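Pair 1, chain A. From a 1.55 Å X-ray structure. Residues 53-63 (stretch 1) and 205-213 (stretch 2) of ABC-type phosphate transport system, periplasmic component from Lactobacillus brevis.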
# COMPACT_ATOMS: atom_id res chain seq x y z
N VAL A 53 15.83 9.81 9.43
CA VAL A 53 14.63 10.59 9.11
C VAL A 53 13.80 10.73 10.38
O VAL A 53 14.10 10.08 11.37
CB VAL A 53 13.75 9.88 8.04
CG1 VAL A 53 14.47 9.72 6.67
CG2 VAL A 53 13.27 8.50 8.52
N GLN A 54 12.76 11.55 10.33
CA GLN A 54 11.90 11.72 11.50
C GLN A 54 10.76 10.68 11.55
O GLN A 54 10.25 10.36 12.60
CB GLN A 54 11.34 13.13 11.54
CG GLN A 54 12.38 14.18 12.00
CD GLN A 54 13.49 14.35 10.99
OE1 GLN A 54 13.24 14.62 9.82
NE2 GLN A 54 14.75 14.13 11.43
N ILE A 55 10.23 10.33 10.38
CA ILE A 55 9.09 9.38 10.23
C ILE A 55 9.41 8.37 9.15
O ILE A 55 9.82 8.74 8.07
CB ILE A 55 7.78 10.12 9.87
CG1 ILE A 55 7.41 11.09 10.97
CG2 ILE A 55 6.65 9.10 9.61
CD1 ILE A 55 6.16 11.91 10.70
N GLY A 56 9.21 7.08 9.47
CA GLY A 56 9.26 6.00 8.51
C GLY A 56 7.85 5.59 8.15
O GLY A 56 7.06 5.19 9.01
N ASN A 57 7.50 5.76 6.89
CA ASN A 57 6.17 5.43 6.38
C ASN A 57 6.16 3.97 5.97
O ASN A 57 6.98 3.57 5.12
CB ASN A 57 5.89 6.30 5.15
CG ASN A 57 5.82 7.80 5.45
OD1 ASN A 57 5.68 8.25 6.60
ND2 ASN A 57 5.94 8.58 4.39
N SER A 58 5.24 3.18 6.53
CA SER A 58 5.26 1.74 6.33
C SER A 58 3.84 1.16 6.18
O SER A 58 2.93 1.52 6.93
CB SER A 58 5.93 1.08 7.51
OG SER A 58 5.95 -0.35 7.45
N ASP A 59 3.70 0.21 5.27
CA ASP A 59 2.48 -0.62 5.16
C ASP A 59 2.51 -1.85 6.03
O ASP A 59 1.52 -2.60 6.06
CB ASP A 59 2.25 -1.12 3.70
CG ASP A 59 2.49 -0.06 2.68
OD1 ASP A 59 2.03 1.07 2.85
OD2 ASP A 59 3.10 -0.40 1.63
N LEU A 60 3.62 -2.09 6.71
CA LEU A 60 3.83 -3.29 7.50
C LEU A 60 4.14 -2.95 8.97
O LEU A 60 4.69 -1.87 9.28
CB LEU A 60 4.98 -4.14 6.94
CG LEU A 60 4.86 -4.54 5.47
CD1 LEU A 60 6.12 -5.31 5.03
CD2 LEU A 60 3.56 -5.33 5.19
N PHE A 61 3.85 -3.87 9.87
CA PHE A 61 4.43 -3.77 11.23
C PHE A 61 5.95 -3.90 11.14
O PHE A 61 6.46 -4.69 10.31
CB PHE A 61 3.81 -4.82 12.16
CG PHE A 61 2.39 -4.51 12.54
CD1 PHE A 61 1.33 -4.84 11.70
CD2 PHE A 61 2.10 -3.90 13.74
CE1 PHE A 61 0.02 -4.57 12.06
CE2 PHE A 61 0.79 -3.61 14.10
CZ PHE A 61 -0.25 -3.97 13.26
N ALA A 62 6.67 -3.16 12.01
CA ALA A 62 8.13 -3.10 11.91
C ALA A 62 8.77 -4.47 12.01
O ALA A 62 9.72 -4.80 11.23
CB ALA A 62 8.70 -2.16 12.96
N GLY A 63 8.22 -5.31 12.89
CA GLY A 63 8.70 -6.69 13.08
C GLY A 63 8.58 -7.66 11.90
O GLY A 63 9.19 -8.73 11.94
N TRP A 205 -5.32 -5.95 2.06
CA TRP A 205 -5.32 -4.63 2.66
C TRP A 205 -4.30 -4.69 3.77
O TRP A 205 -3.95 -5.79 4.27
CB TRP A 205 -6.68 -4.18 3.18
CG TRP A 205 -7.32 -5.10 4.19
CD1 TRP A 205 -8.30 -6.05 3.97
CD2 TRP A 205 -7.13 -5.05 5.62
NE1 TRP A 205 -8.68 -6.64 5.14
CE2 TRP A 205 -8.00 -6.08 6.18
CE3 TRP A 205 -6.29 -4.32 6.47
CZ2 TRP A 205 -8.06 -6.32 7.55
CZ3 TRP A 205 -6.38 -4.57 7.85
CH2 TRP A 205 -7.24 -5.56 8.36
N SER A 206 -3.82 -3.54 4.18
CA SER A 206 -2.96 -3.48 5.37
C SER A 206 -3.19 -2.19 6.16
O SER A 206 -3.78 -1.25 5.64
CB SER A 206 -1.47 -3.60 5.03
OG SER A 206 -0.98 -2.41 4.43
N TYR A 207 -2.65 -2.16 7.37
CA TYR A 207 -2.63 -0.94 8.16
C TYR A 207 -1.47 -0.08 7.65
O TYR A 207 -0.45 -0.59 7.19
CB TYR A 207 -2.45 -1.22 9.66
CG TYR A 207 -3.59 -2.04 10.26
CD1 TYR A 207 -4.82 -1.46 10.56
CD2 TYR A 207 -3.41 -3.40 10.52
CE1 TYR A 207 -5.86 -2.24 11.11
CE2 TYR A 207 -4.45 -4.17 11.05
CZ TYR A 207 -5.67 -3.55 11.37
OH TYR A 207 -6.72 -4.32 11.91
N GLU A 208 -1.69 1.23 7.67
CA GLU A 208 -0.67 2.25 7.35
C GLU A 208 -0.09 2.81 8.61
O GLU A 208 -0.84 3.23 9.53
CB GLU A 208 -1.29 3.37 6.53
CG GLU A 208 -1.83 2.93 5.17
CD GLU A 208 -0.75 2.62 4.16
OE1 GLU A 208 0.14 1.77 4.46
OE2 GLU A 208 -0.83 3.22 3.07
N HIS A 209 1.25 2.88 8.66
CA HIS A 209 2.00 3.21 9.88
C HIS A 209 2.91 4.40 9.67
O HIS A 209 3.60 4.48 8.62
CB HIS A 209 2.89 2.06 10.28
CG HIS A 209 2.20 0.75 10.48
ND1 HIS A 209 2.01 0.20 11.70
CD2 HIS A 209 1.80 -0.19 9.56
CE1 HIS A 209 1.46 -1.04 11.56
NE2 HIS A 209 1.31 -1.26 10.23
N LEU A 210 2.96 5.30 10.65
CA LEU A 210 3.97 6.39 10.70
C LEU A 210 4.87 6.06 11.88
O LEU A 210 4.50 6.32 13.01
CB LEU A 210 3.32 7.75 10.86
CG LEU A 210 2.34 8.19 9.75
CD1 LEU A 210 1.81 9.59 10.02
CD2 LEU A 210 2.99 8.13 8.38
N TYR A 211 5.95 5.34 11.67
CA TYR A 211 6.88 5.00 12.72
C TYR A 211 7.82 6.13 13.05
O TYR A 211 8.34 6.81 12.15
CB TYR A 211 7.72 3.79 12.27
CG TYR A 211 7.05 2.45 12.56
CD1 TYR A 211 7.04 1.92 13.86
CD2 TYR A 211 6.36 1.76 11.57
CE1 TYR A 211 6.43 0.69 14.13
CE2 TYR A 211 5.74 0.52 11.83
CZ TYR A 211 5.75 0.01 13.09
OH TYR A 211 5.14 -1.23 13.36
N THR A 212 8.11 6.23 14.36
CA THR A 212 9.16 7.12 14.89
C THR A 212 10.19 6.34 15.70
O THR A 212 9.96 5.21 16.12
CB THR A 212 8.55 8.27 15.72
OG1 THR A 212 7.89 7.72 16.86
CG2 THR A 212 7.56 9.14 14.83
N LYS A 213 11.38 6.93 15.82
CA LYS A 213 12.45 6.39 16.68
C LYS A 213 12.32 7.04 18.02
O LYS A 213 12.64 8.23 18.19
CB LYS A 213 13.82 6.64 16.08
CG LYS A 213 14.94 5.82 16.79
CD LYS A 213 16.23 5.86 16.00
CE LYS A 213 17.32 5.16 16.80
NZ LYS A 213 18.42 4.62 15.96
O HOH W 1 11.65 9.79 14.92
O HOH W 2 0.26 -3.23 8.55

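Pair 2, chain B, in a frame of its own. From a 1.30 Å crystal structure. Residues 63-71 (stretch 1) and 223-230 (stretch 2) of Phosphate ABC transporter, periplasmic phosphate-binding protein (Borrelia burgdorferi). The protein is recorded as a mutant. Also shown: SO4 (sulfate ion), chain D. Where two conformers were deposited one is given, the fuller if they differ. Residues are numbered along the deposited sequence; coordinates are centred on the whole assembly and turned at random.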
# COMPACT_ATOMS: atom_id res chain seq x y z
N ILE B 63 6.38 -0.29 -20.31
CA ILE B 63 5.96 -0.88 -19.05
C ILE B 63 5.35 0.26 -18.24
O ILE B 63 5.90 1.36 -18.22
CB ILE B 63 7.15 -1.46 -18.23
CG1 ILE B 63 7.92 -2.51 -19.05
CG2 ILE B 63 6.69 -2.00 -16.89
CD1 ILE B 63 9.22 -2.96 -18.40
N ALA B 64 4.26 -0.02 -17.53
CA ALA B 64 3.72 0.89 -16.52
C ALA B 64 3.81 0.24 -15.16
O ALA B 64 3.63 -0.97 -15.04
CB ALA B 64 2.28 1.26 -16.83
N ILE B 65 4.08 1.04 -14.14
CA ILE B 65 4.09 0.56 -12.77
C ILE B 65 2.91 1.20 -12.04
O ILE B 65 2.81 2.42 -12.00
CB ILE B 65 5.38 0.92 -12.04
CG1 ILE B 65 6.59 0.43 -12.82
CG2 ILE B 65 5.34 0.35 -10.64
CD1 ILE B 65 6.68 -1.08 -12.94
N SER B 66 2.02 0.37 -11.49
CA SER B 66 0.81 0.88 -10.86
C SER B 66 0.67 0.43 -9.42
O SER B 66 1.03 -0.69 -9.08
CB SER B 66 -0.42 0.42 -11.65
OG SER B 66 -1.61 0.91 -11.07
N SER B 67 0.16 1.32 -8.58
CA SER B 67 -0.20 1.02 -7.21
C SER B 67 -1.69 0.75 -7.04
O SER B 67 -2.16 0.60 -5.92
CB SER B 67 0.23 2.15 -6.29
OG SER B 67 -0.35 3.37 -6.71
N ARG B 68 -2.43 0.72 -8.14
CA ARG B 68 -3.85 0.44 -8.11
C ARG B 68 -4.21 -0.66 -9.07
O ARG B 68 -3.52 -0.87 -10.08
CB ARG B 68 -4.66 1.69 -8.46
CG ARG B 68 -4.55 2.12 -9.92
CD ARG B 68 -5.87 2.67 -10.43
NE ARG B 68 -5.76 3.31 -11.74
CZ ARG B 68 -5.82 2.66 -12.90
NH1 ARG B 68 -5.97 1.35 -12.95
NH2 ARG B 68 -5.73 3.33 -14.03
N ASP B 69 -5.30 -1.35 -8.76
CA ASP B 69 -5.75 -2.46 -9.58
C ASP B 69 -6.28 -1.99 -10.93
O ASP B 69 -6.92 -0.95 -11.06
CB ASP B 69 -6.80 -3.30 -8.86
CG ASP B 69 -6.19 -4.31 -7.90
OD1 ASP B 69 -5.36 -3.90 -7.05
OD2 ASP B 69 -6.55 -5.51 -8.00
N LEU B 70 -5.99 -2.79 -11.93
CA LEU B 70 -6.44 -2.57 -13.30
C LEU B 70 -7.95 -2.64 -13.37
O LEU B 70 -8.61 -3.38 -12.63
CB LEU B 70 -5.84 -3.62 -14.23
CG LEU B 70 -4.32 -3.61 -14.40
CD1 LEU B 70 -3.88 -4.72 -15.34
CD2 LEU B 70 -3.79 -2.28 -14.91
N THR B 71 -8.51 -1.88 -14.30
CA THR B 71 -9.93 -1.93 -14.57
C THR B 71 -10.24 -2.96 -15.65
O THR B 71 -9.35 -3.42 -16.36
CB THR B 71 -10.44 -0.59 -15.06
OG1 THR B 71 -9.84 -0.32 -16.33
CG2 THR B 71 -10.10 0.52 -14.06
N LYS B 223 -3.49 -3.54 1.96
CA LYS B 223 -2.27 -3.24 1.22
C LYS B 223 -2.60 -2.88 -0.20
O LYS B 223 -3.60 -3.33 -0.74
CB LYS B 223 -1.28 -4.41 1.24
CG LYS B 223 -1.62 -5.59 0.32
CD LYS B 223 -2.62 -6.54 0.90
CE LYS B 223 -2.78 -7.80 0.04
NZ LYS B 223 -3.44 -7.47 -1.27
N ARG B 224 -1.74 -2.06 -0.79
CA ARG B 224 -1.71 -1.87 -2.22
C ARG B 224 -0.74 -2.86 -2.82
O ARG B 224 0.35 -3.09 -2.30
CB ARG B 224 -1.27 -0.46 -2.57
CG ARG B 224 -2.22 0.63 -2.08
CD ARG B 224 -2.06 1.81 -2.98
NE ARG B 224 -2.80 3.02 -2.62
CZ ARG B 224 -4.00 3.36 -3.09
NH1 ARG B 224 -4.69 2.55 -3.88
NH2 ARG B 224 -4.52 4.53 -2.76
N ASN B 225 -1.15 -3.45 -3.93
CA ASN B 225 -0.31 -4.36 -4.70
C ASN B 225 0.39 -3.56 -5.80
O ASN B 225 -0.28 -2.96 -6.65
CB ASN B 225 -1.17 -5.46 -5.33
CG ASN B 225 -1.73 -6.45 -4.32
OD1 ASN B 225 -1.54 -6.33 -3.13
ND2 ASN B 225 -2.43 -7.48 -4.82
N LEU B 226 1.71 -3.48 -5.76
CA LEU B 226 2.46 -2.75 -6.78
C LEU B 226 2.70 -3.70 -7.95
O LEU B 226 3.27 -4.78 -7.76
CB LEU B 226 3.78 -2.22 -6.22
CG LEU B 226 3.70 -0.82 -5.59
CD1 LEU B 226 3.60 0.26 -6.67
CD2 LEU B 226 2.52 -0.68 -4.66
N ILE B 227 2.25 -3.29 -9.12
CA ILE B 227 2.17 -4.19 -10.27
C ILE B 227 2.92 -3.63 -11.47
O ILE B 227 2.97 -2.42 -11.71
CB ILE B 227 0.71 -4.53 -10.68
CG1 ILE B 227 -0.11 -3.27 -10.97
CG2 ILE B 227 0.05 -5.38 -9.62
CD1 ILE B 227 -1.47 -3.57 -11.54
N ILE B 228 3.51 -4.56 -12.22
CA ILE B 228 4.15 -4.32 -13.50
C ILE B 228 3.09 -4.60 -14.55
O ILE B 228 2.54 -5.70 -14.60
CB ILE B 228 5.31 -5.31 -13.70
CG1 ILE B 228 6.39 -5.09 -12.64
CG2 ILE B 228 5.89 -5.20 -15.11
CD1 ILE B 228 7.32 -6.27 -12.48
N VAL B 229 2.84 -3.61 -15.39
CA VAL B 229 1.78 -3.67 -16.40
C VAL B 229 2.40 -3.57 -17.79
O VAL B 229 3.19 -2.67 -18.07
CB VAL B 229 0.74 -2.54 -16.20
CG1 VAL B 229 -0.42 -2.69 -17.18
CG2 VAL B 229 0.24 -2.52 -14.76
N THR B 230 2.01 -4.51 -18.65
CA THR B 230 2.42 -4.51 -20.06
C THR B 230 1.20 -4.70 -20.92
O THR B 230 0.13 -4.99 -20.40
CB THR B 230 3.42 -5.63 -20.35
OG1 THR B 230 2.86 -6.88 -19.94
CG2 THR B 230 4.72 -5.40 -19.62
S SO4 D . 0.21 6.86 -7.59
O1 SO4 D . 1.33 7.65 -8.06
O2 SO4 D . -0.48 7.69 -6.58
O3 SO4 D . -0.70 6.42 -8.64
O4 SO4 D . 0.67 5.65 -6.96
O HOH W 3 -3.57 -2.48 -5.06
O HOH W 4 -4.61 -0.21 -4.68
O HOH W 5 -2.65 -3.19 -7.88

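Both pairs set a short strand antiparallel to a longer one and let the chain turn off after the short strand ends. In pair 1, strand 55-58 runs beside strand 205-213 at 151° between N-to-C directions. In pair 2, strand 63-66 runs beside strand 223-230 at 155°. The backbones superpose with an RMSD of 0.4 Å.

Four backbone hydrogen bonds fix the register in each. A:Gly56 N donates to A:Tyr211 O at 2.8 Å, and A:Tyr211 N returns to A:Gly56 O at 2.9 Å. A:Ser58 and A:His209 repeat the pattern. In pair 2, B:Ala64 pairs with B:Val229 and B:Ser66 with B:Ile227 in the same way.

On the sheet face of these hydrogen-bonded pairs, A:Gly56 matches B:Ala64 and A:Tyr211 matches B:Val229. B:Ala64 CB lies 4.1 Å from B:Val229 CB, a contact glycine cannot make. The A:Tyr211 side chain instead reaches along the strand to the loop. A:Ala62 N donates to A:Tyr211 OH at 2.8 Å, and A:Ala62 CB sits over the ring face, 3.7 Å from A:Tyr211 CZ. The match of A:Ala62 is B:Leu70. Here the longer side chain comes from the loop: B:Leu70 CD2 is 4.0 Å from B:Val229 CG2.

A:Ser58 and B:Ser66 coincide and share the t rotamer. Each serine hydroxyl donates to a loop carbonyl two residues on: A:Ser58 OG to A:Leu60 O at 2.7 Å, B:Ser66 OG to B:Arg68 O at 2.8 Å. Opposite them, A:His209 matches B:Ile227. The histidine turns a ring edge to the face of A:Phe61, with centroids 4.5 Å apart. The isoleucine packs by aliphatic contact, B:Ile227 CD1 to B:Leu70 CG at 4.0 Å.

On the other face, A:Asn57 and A:Leu210 match B:Ile65 and B:Ile228. A:Asn57 OD1 is 3.2 Å from A:Leu210 CD2 and has no polar partner in the model. The pair 2 contact is wholly apolar, B:Ile65 CD1 to B:Ile228 CG1 at 4.0 Å.

Past the short strand, A:Asp59 matches B:Ser67 and A:Glu208 matches B:Leu226. A:Asp59 OD1 and A:Glu208 OE1 are 2.6 Å apart, so one acid probably holds a proton. In pair 2, B:Ser67 CB meets B:Leu226 CD1 at 3.9 Å, while B:Ser67 OG donates to sulfate O4 at 2.5 Å. A:Ser206 matches B:Arg224. A:Ser206 OG donates directly to A:Asp59 O at 3.0 Å. In pair 2 a water links B:Arg224 NH1 to B:Ser67 O, at 2.9 Å from each.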